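Local coordinates for protein cytochrome c2 (Rhodobacter capsulatus, PDB 1C2R) that carries electrons through its covalently bound heme c, serving as the donor to oxidized bacteriochlorophyll in the photosynthesis of purple bacteria, at residues A[18-23]-A[34-39]; A[74-79]-A[98-103]. All coordinates share one frame; numbering follows the deposited sequence.

In the fold
Interactions 1 and 2 lie on opposite sides of the centre of the chain, about 20 Å from centre to centre, and the heme c between them is touched by both. Each is partly buried, with an apolar part toward the interior and a solvent-facing rim. In interaction 1 the strand 19-20 meets the loop on the histidine side of the heme, and an asparagine amide does most of the polar work. Interaction 2 joins the end of helix 69-77 to the loop that follows the methionine ligand; a single backbone hydrogen bond crosses it, supplemented by a salt bridge at the surface and valine-leucine packing within.

Interaction 1 (A[18-23]-A[34-39]); sequences SIIAPD and GPNLYG. With HEC (heme c), chain C.
The carboxamide of Asn36 clasps the backbone of Ile20 at both its polar atoms. Asn36 ND2 donates to Ile20 O at 2.9 Å, within the amide plane and onto a lone pair of the carbonyl, while Ile20 N returns a nearly straight bond to Asn36 OD1 (3.2 Å). That oxygen also accepts from Tyr38 N, which closes an Asx turn; the two donors come from opposite faces of the amide plane and fix its rotation. The extended first torsion of Asn36 (chi1 -179°) carries the amide across to the strand, and its ND2 has a second partner in the hydroxyl of Tyr48. One residue on, Leu37 N binds Ser18 O at 3.0 Å with an N-H...O angle of 172°. A water bridges the two segments further along, donating to Gly34 O and accepting only weakly from Ser18 N.

Packing spreads outward from these bonds. The ring of Tyr38 lies against the turn after the strand: Ala21 CA sits over the centre of one face, a CH-pi contact 3.8 Å from the centroid, and Ile19 CG2 meets the ring edge in plane. Pro22 CD reaches CE1 of Tyr38 obliquely at 3.4 Å. Ile19 also packs on Leu111 of helix 104-113, as does Leu37.

Close by, Pro35 CD lies 3.7 Å from C3D of the heme, and Pro35 O accepts a hydrogen bond from ND1 of the axial ligand His17. A proline carbonyl orienting the ligand histidine in this way is characteristic of the class I cytochrome c fold.

Interaction 2 (A[74-79]-A[98-103]); sequences TYVKDP and FKLAKG. With HEC (heme c), chain C.
Lys99 and Asp78 run side by side and point the same way, so that the lysine's CE as well as its NZ lies against the carboxylate. The ion pair is loose, with Asp78 OD1 3.4 Å from Lys99 NZ. Asp78 is the N-cap of helix 79-87, its OD2 accepting from Ala81 N, and that bond probably limits the rotation of the carboxylate. In the cytochrome c fold this is the methionine side of the heme, where the loop after the axial ligand Met96 passes the end of helix 69-77.

The backbones are tied by Leu100 N, which donates to Val76 O at 3.0 Å and approaches tilted 27° from the carbonyl plane. Next to it, Lys77 CA makes a CA-H...O contact with Leu100 O (3.4 Å), and Lys99 CB rests on the carbonyl of Lys77.

Inside, the two methyl groups of Val76 divide their work: CG1 packs against Leu100 CB and CD2, while CG2 touches the heme methyl CMB. The anti first torsion of Leu100 (chi1 167°) sets its branched end beside that valine. Tyr75, from the same helix, has heme NA at the edge of its ring, in plane, and its CE2 3.5 Å from C3A of the heme; its ring also meets that of Trp67. Replacing Tyr75 with an alanine is likely to open a gap beside heme C3A and C2A, where CE2 now packs, and to take from Trp67 the ring it meets. Phe98 reaches the heme from the other segment, with Phe98 CE2 4.0 Å from CBB, the terminal carbon of a vinyl-derived side chain of the heme.

Interaction 1 (A[18-23]-A[34-39])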
loop_
_atom_site.group_PDB
_atom_site.type_symbol
_atom_site.label_atom_id
_atom_site.label_comp_id
_atom_site.label_asym_id
_atom_site.label_seq_id
_atom_site.Cartn_x
_atom_site.Cartn_y
_atom_site.Cartn_z
ATOM N N SER A 18 -3.546 8.150 -4.039
ATOM C CA SER A 18 -4.120 9.331 -3.394
ATOM C C SER A 18 -4.590 8.942 -1.971
ATOM O O SER A 18 -4.742 7.756 -1.684
ATOM C CB SER A 18 -5.343 9.815 -4.175
ATOM O OG SER A 18 -5.004 10.074 -5.526
ATOM N N ILE A 19 -4.831 9.908 -1.074
ATOM C CA ILE A 19 -5.324 9.602 0.279
ATOM C C ILE A 19 -6.594 10.397 0.419
ATOM O O ILE A 19 -6.575 11.624 0.532
ATOM C CB ILE A 19 -4.349 9.704 1.436
ATOM C CG1 ILE A 19 -3.179 8.782 1.132
ATOM C CG2 ILE A 19 -5.061 9.219 2.692
ATOM C CD1 ILE A 19 -2.026 8.943 2.108
ATOM N N ILE A 20 -7.702 9.687 0.299
ATOM C CA ILE A 20 -8.997 10.288 0.326
ATOM C C ILE A 20 -9.898 9.668 1.368
ATOM O O ILE A 20 -10.139 8.461 1.367
ATOM C CB ILE A 20 -9.625 10.143 -1.068
ATOM C CG1 ILE A 20 -8.642 10.476 -2.206
ATOM C CG2 ILE A 20 -10.837 11.045 -1.173
ATOM C CD1 ILE A 20 -9.164 11.563 -3.146
ATOM N N ALA A 21 -10.398 10.515 2.253
ATOM C CA ALA A 21 -11.275 10.090 3.319
ATOM C C ALA A 21 -12.685 9.803 2.820
ATOM O O ALA A 21 -13.096 10.285 1.771
ATOM C CB ALA A 21 -11.298 11.128 4.425
ATOM N N PRO A 22 -13.431 9.012 3.583
ATOM C CA PRO A 22 -14.793 8.642 3.215
ATOM C C PRO A 22 -15.798 9.748 2.874
ATOM O O PRO A 22 -16.742 9.518 2.114
ATOM C CB PRO A 22 -15.306 7.670 4.265
ATOM C CG PRO A 22 -14.095 7.272 5.103
ATOM C CD PRO A 22 -12.985 8.266 4.792
ATOM N N ASP A 23 -15.616 10.927 3.414
ATOM C CA ASP A 23 -16.537 11.984 3.097
ATOM C C ASP A 23 -16.013 12.750 1.903
ATOM O O ASP A 23 -16.553 13.791 1.546
ATOM C CB ASP A 23 -16.704 12.949 4.260
ATOM C CG ASP A 23 -15.377 13.549 4.584
ATOM O OD1 ASP A 23 -14.437 13.526 3.811
ATOM O OD2 ASP A 23 -15.325 14.080 5.776
ATOM N N GLY A 34 -3.317 3.723 -8.861
ATOM C CA GLY A 34 -3.101 2.828 -7.749
ATOM C C GLY A 34 -4.327 3.041 -6.887
ATOM O O GLY A 34 -4.961 4.084 -6.999
ATOM N N PRO A 35 -4.693 2.112 -6.053
ATOM C CA PRO A 35 -5.889 2.300 -5.217
ATOM C C PRO A 35 -5.738 3.353 -4.111
ATOM O O PRO A 35 -4.629 3.681 -3.718
ATOM C CB PRO A 35 -6.032 0.971 -4.489
ATOM C CG PRO A 35 -4.653 0.322 -4.529
ATOM C CD PRO A 35 -4.045 0.797 -5.826
ATOM N N ASN A 36 -6.869 3.861 -3.587
ATOM C CA ASN A 36 -6.887 4.853 -2.491
ATOM C C ASN A 36 -6.153 4.259 -1.270
ATOM O O ASN A 36 -6.460 3.139 -0.879
ATOM C CB ASN A 36 -8.370 5.079 -2.079
ATOM C CG ASN A 36 -8.608 6.092 -0.964
ATOM O OD1 ASN A 36 -7.667 6.572 -0.313
ATOM N ND2 ASN A 36 -9.869 6.474 -0.780
ATOM N N LEU A 37 -5.200 4.970 -0.645
ATOM C CA LEU A 37 -4.519 4.379 0.513
ATOM C C LEU A 37 -5.056 4.802 1.860
ATOM O O LEU A 37 -4.559 4.341 2.882
ATOM C CB LEU A 37 -2.989 4.485 0.491
ATOM C CG LEU A 37 -2.362 3.949 -0.783
ATOM C CD1 LEU A 37 -0.863 4.223 -0.775
ATOM C CD2 LEU A 37 -2.617 2.454 -0.896
ATOM N N TYR A 38 -6.064 5.684 1.878
ATOM C CA TYR A 38 -6.644 6.107 3.147
ATOM C C TYR A 38 -7.123 4.800 3.787
ATOM O O TYR A 38 -7.836 4.059 3.128
ATOM C CB TYR A 38 -7.907 7.023 2.949
ATOM C CG TYR A 38 -8.542 7.451 4.278
ATOM C CD1 TYR A 38 -9.561 6.706 4.875
ATOM C CD2 TYR A 38 -8.110 8.598 4.950
ATOM C CE1 TYR A 38 -10.125 7.091 6.095
ATOM C CE2 TYR A 38 -8.657 9.000 6.172
ATOM C CZ TYR A 38 -9.672 8.238 6.747
ATOM O OH TYR A 38 -10.230 8.619 7.941
ATOM N N GLY A 39 -6.742 4.480 5.034
ATOM C CA GLY A 39 -7.200 3.232 5.713
ATOM C C GLY A 39 -6.653 1.851 5.282
ATOM O O GLY A 39 -7.223 0.822 5.647
HETATM FE FE HEC C . 1.477 1.334 -4.645
HETATM C CHA HEC C . -0.717 -1.119 -4.475
HETATM C CHB HEC C . 1.811 1.246 -1.275
HETATM C CHC HEC C . 3.706 3.828 -4.808
HETATM C CHD HEC C . 1.150 1.462 -7.921
HETATM N NA HEC C . 0.715 0.292 -3.204
HETATM C C1A HEC C . -0.181 -0.718 -3.341
HETATM C C2A HEC C . -0.524 -1.267 -2.050
HETATM C C3A HEC C . 0.165 -0.627 -1.124
HETATM C C4A HEC C . 0.943 0.348 -1.821
HETATM C CMA HEC C . 0.159 -0.846 0.369
HETATM C CAA HEC C . -1.491 -2.397 -1.836
HETATM C CBA HEC C . -2.898 -1.825 -1.719
HETATM C CGA HEC C . -4.068 -2.766 -1.326
HETATM O O1A HEC C . -3.725 -3.882 -1.053
HETATM O O2A HEC C . -5.204 -2.402 -1.255
HETATM N NB HEC C . 2.538 2.327 -3.355
HETATM C C1B HEC C . 2.513 2.137 -1.994
HETATM C C2B HEC C . 3.401 3.076 -1.409
HETATM C C3B HEC C . 3.887 3.770 -2.402
HETATM C C4B HEC C . 3.369 3.308 -3.606
HETATM C CMB HEC C . 3.691 3.175 0.105
HETATM C CAB HEC C . 4.894 4.802 -2.311
HETATM C CBB HEC C . 6.217 4.633 -1.677
HETATM N NC HEC C . 2.281 2.428 -6.041
HETATM C C1C HEC C . 3.227 3.442 -5.981
HETATM C C2C HEC C . 3.571 3.996 -7.259
HETATM C C3C HEC C . 2.838 3.319 -8.121
HETATM C C4C HEC C . 2.048 2.333 -7.379
HETATM C CMC HEC C . 4.566 5.128 -7.494
HETATM C CAC HEC C . 2.793 3.478 -9.602
HETATM C CBC HEC C . 3.934 3.315 -10.559
HETATM N ND HEC C . 0.403 0.327 -5.945
HETATM C C1D HEC C . 0.366 0.549 -7.296
HETATM C C2D HEC C . -0.585 -0.414 -7.894
HETATM C C3D HEC C . -1.102 -1.098 -6.898
HETATM C C4D HEC C . -0.473 -0.641 -5.712
HETATM C CMD HEC C . -0.903 -0.550 -9.361
HETATM C CAD HEC C . -2.064 -2.228 -7.020
HETATM C CBD HEC C . -1.206 -3.514 -6.883
HETATM C CGD HEC C . -1.534 -4.713 -7.722
HETATM O O1D HEC C . -0.771 -5.625 -7.960
HETATM O O2D HEC C . -2.709 -4.742 -8.148
HETATM O O HOH W 1 -5.382 6.465 -5.881
#

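Interaction 2 (A[74-79]-A[98-103])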
loop_
_atom_site.group_PDB
_atom_site.type_symbol
_atom_site.label_atom_id
_atom_site.label_comp_id
_atom_site.label_asym_id
_atom_site.label_seq_id
_atom_site.Cartn_x
_atom_site.Cartn_y
_atom_site.Cartn_z
ATOM N N THR A 74 7.650 -3.504 4.406
ATOM C CA THR A 74 8.387 -4.513 3.622
ATOM C C THR A 74 7.944 -4.589 2.168
ATOM O O THR A 74 8.754 -4.522 1.253
ATOM C CB THR A 74 8.291 -5.928 4.222
ATOM O OG1 THR A 74 8.659 -5.894 5.579
ATOM C CG2 THR A 74 9.176 -6.923 3.461
ATOM N N TYR A 75 6.670 -4.750 1.947
ATOM C CA TYR A 75 6.164 -4.835 0.601
ATOM C C TYR A 75 6.678 -3.718 -0.283
ATOM O O TYR A 75 7.122 -3.932 -1.409
ATOM C CB TYR A 75 4.661 -4.723 0.729
ATOM C CG TYR A 75 3.879 -4.436 -0.512
ATOM C CD1 TYR A 75 3.572 -5.464 -1.409
ATOM C CD2 TYR A 75 3.398 -3.152 -0.757
ATOM C CE1 TYR A 75 2.822 -5.256 -2.563
ATOM C CE2 TYR A 75 2.649 -2.930 -1.909
ATOM C CZ TYR A 75 2.361 -3.965 -2.804
ATOM O OH TYR A 75 1.621 -3.705 -3.927
ATOM N N VAL A 76 6.595 -2.523 0.249
ATOM C CA VAL A 76 7.007 -1.326 -0.434
ATOM C C VAL A 76 8.413 -1.347 -1.051
ATOM O O VAL A 76 8.632 -0.809 -2.134
ATOM C CB VAL A 76 6.568 -0.091 0.358
ATOM C CG1 VAL A 76 7.502 1.100 0.217
ATOM C CG2 VAL A 76 5.186 0.311 -0.114
ATOM N N LYS A 77 9.350 -1.993 -0.358
ATOM C CA LYS A 77 10.734 -2.131 -0.787
ATOM C C LYS A 77 10.869 -3.021 -2.044
ATOM O O LYS A 77 11.731 -2.781 -2.883
ATOM C CB LYS A 77 11.546 -2.763 0.333
ATOM C CG LYS A 77 11.957 -1.816 1.454
ATOM C CD LYS A 77 12.677 -2.564 2.590
ATOM C CE LYS A 77 12.626 -1.888 3.977
ATOM N NZ LYS A 77 12.205 -2.770 5.097
ATOM N N ASP A 78 10.017 -4.065 -2.151
ATOM C CA ASP A 78 9.984 -5.032 -3.278
ATOM C C ASP A 78 8.663 -5.770 -3.245
ATOM O O ASP A 78 8.506 -6.838 -2.648
ATOM C CB ASP A 78 11.186 -6.012 -3.294
ATOM C CG ASP A 78 11.410 -6.802 -4.575
ATOM O OD1 ASP A 78 12.523 -7.135 -4.950
ATOM O OD2 ASP A 78 10.306 -7.115 -5.209
ATOM N N PRO A 79 7.713 -5.173 -3.877
ATOM C CA PRO A 79 6.397 -5.732 -3.911
ATOM C C PRO A 79 6.264 -7.142 -4.402
ATOM O O PRO A 79 5.569 -7.971 -3.808
ATOM C CB PRO A 79 5.591 -4.788 -4.790
ATOM C CG PRO A 79 6.344 -3.458 -4.825
ATOM C CD PRO A 79 7.720 -3.729 -4.250
ATOM N N PHE A 98 7.061 -0.204 -8.711
ATOM C CA PHE A 98 7.982 0.660 -8.025
ATOM C C PHE A 98 8.520 -0.022 -6.803
ATOM O O PHE A 98 7.809 -0.752 -6.123
ATOM C CB PHE A 98 7.276 1.954 -7.645
ATOM C CG PHE A 98 8.118 2.920 -6.879
ATOM C CD1 PHE A 98 9.108 3.667 -7.512
ATOM C CD2 PHE A 98 7.895 3.105 -5.515
ATOM C CE1 PHE A 98 9.867 4.574 -6.776
ATOM C CE2 PHE A 98 8.641 4.009 -4.764
ATOM C CZ PHE A 98 9.633 4.744 -5.410
ATOM N N LYS A 99 9.768 0.208 -6.530
ATOM C CA LYS A 99 10.369 -0.374 -5.379
ATOM C C LYS A 99 10.931 0.811 -4.662
ATOM O O LYS A 99 11.632 1.616 -5.262
ATOM C CB LYS A 99 11.421 -1.401 -5.740
ATOM C CG LYS A 99 10.871 -2.511 -6.623
ATOM C CD LYS A 99 11.989 -3.381 -7.216
ATOM C CE LYS A 99 11.753 -4.901 -7.144
ATOM N NZ LYS A 99 12.686 -5.680 -7.986
ATOM N N LEU A 100 10.623 0.976 -3.423
ATOM C CA LEU A 100 11.149 2.122 -2.740
ATOM C C LEU A 100 12.454 1.720 -2.114
ATOM O O LEU A 100 12.540 0.638 -1.558
ATOM C CB LEU A 100 10.136 2.495 -1.655
ATOM C CG LEU A 100 10.657 3.480 -0.634
ATOM C CD1 LEU A 100 10.449 4.893 -1.157
ATOM C CD2 LEU A 100 9.940 3.289 0.704
ATOM N N ALA A 101 13.464 2.532 -2.173
ATOM C CA ALA A 101 14.700 2.102 -1.574
ATOM C C ALA A 101 14.823 2.154 -0.057
ATOM O O ALA A 101 15.300 1.216 0.565
ATOM C CB ALA A 101 15.795 2.951 -2.137
ATOM N N LYS A 102 14.424 3.265 0.515
ATOM C CA LYS A 102 14.522 3.528 1.927
ATOM C C LYS A 102 13.323 4.348 2.289
ATOM O O LYS A 102 12.957 5.246 1.531
ATOM C CB LYS A 102 15.796 4.436 1.963
ATOM C CG LYS A 102 16.227 5.182 3.246
ATOM C CD LYS A 102 16.856 6.617 3.035
ATOM C CE LYS A 102 15.848 7.809 2.969
ATOM N NZ LYS A 102 16.107 8.946 3.901
ATOM N N GLY A 103 12.694 4.070 3.427
ATOM C CA GLY A 103 11.542 4.890 3.799
ATOM C C GLY A 103 10.259 4.193 4.247
ATOM O O GLY A 103 9.365 4.817 4.816
HETATM FE FE HEC C . 1.477 1.334 -4.645
HETATM C CHA HEC C . -0.717 -1.119 -4.475
HETATM C CHB HEC C . 1.811 1.246 -1.275
HETATM C CHC HEC C . 3.706 3.828 -4.808
HETATM C CHD HEC C . 1.150 1.462 -7.921
HETATM N NA HEC C . 0.715 0.292 -3.204
HETATM C C1A HEC C . -0.181 -0.718 -3.341
HETATM C C2A HEC C . -0.524 -1.267 -2.050
HETATM C C3A HEC C . 0.165 -0.627 -1.124
HETATM C C4A HEC C . 0.943 0.348 -1.821
HETATM C CMA HEC C . 0.159 -0.846 0.369
HETATM C CAA HEC C . -1.491 -2.397 -1.836
HETATM C CBA HEC C . -2.898 -1.825 -1.719
HETATM C CGA HEC C . -4.068 -2.766 -1.326
HETATM O O1A HEC C . -3.725 -3.882 -1.053
HETATM O O2A HEC C . -5.204 -2.402 -1.255
HETATM N NB HEC C . 2.538 2.327 -3.355
HETATM C C1B HEC C . 2.513 2.137 -1.994
HETATM C C2B HEC C . 3.401 3.076 -1.409
HETATM C C3B HEC C . 3.887 3.770 -2.402
HETATM C C4B HEC C . 3.369 3.308 -3.606
HETATM C CMB HEC C . 3.691 3.175 0.105
HETATM C CAB HEC C . 4.894 4.802 -2.311
HETATM C CBB HEC C . 6.217 4.633 -1.677
HETATM N NC HEC C . 2.281 2.428 -6.041
HETATM C C1C HEC C . 3.227 3.442 -5.981
HETATM C C2C HEC C . 3.571 3.996 -7.259
HETATM C C3C HEC C . 2.838 3.319 -8.121
HETATM C C4C HEC C . 2.048 2.333 -7.379
HETATM C CMC HEC C . 4.566 5.128 -7.494
HETATM C CAC HEC C . 2.793 3.478 -9.602
HETATM C CBC HEC C . 3.934 3.315 -10.559
HETATM N ND HEC C . 0.403 0.327 -5.945
HETATM C C1D HEC C . 0.366 0.549 -7.296
HETATM C C2D HEC C . -0.585 -0.414 -7.894
HETATM C C3D HEC C . -1.102 -1.098 -6.898
HETATM C C4D HEC C . -0.473 -0.641 -5.712
HETATM C CMD HEC C . -0.903 -0.550 -9.361
HETATM C CAD HEC C . -2.064 -2.228 -7.020
HETATM C CBD HEC C . -1.206 -3.514 -6.883
HETATM C CGD HEC C . -1.534 -4.713 -7.722
HETATM O O1D HEC C . -0.771 -5.625 -7.960
HETATM O O2D HEC C . -2.709 -4.742 -8.148
#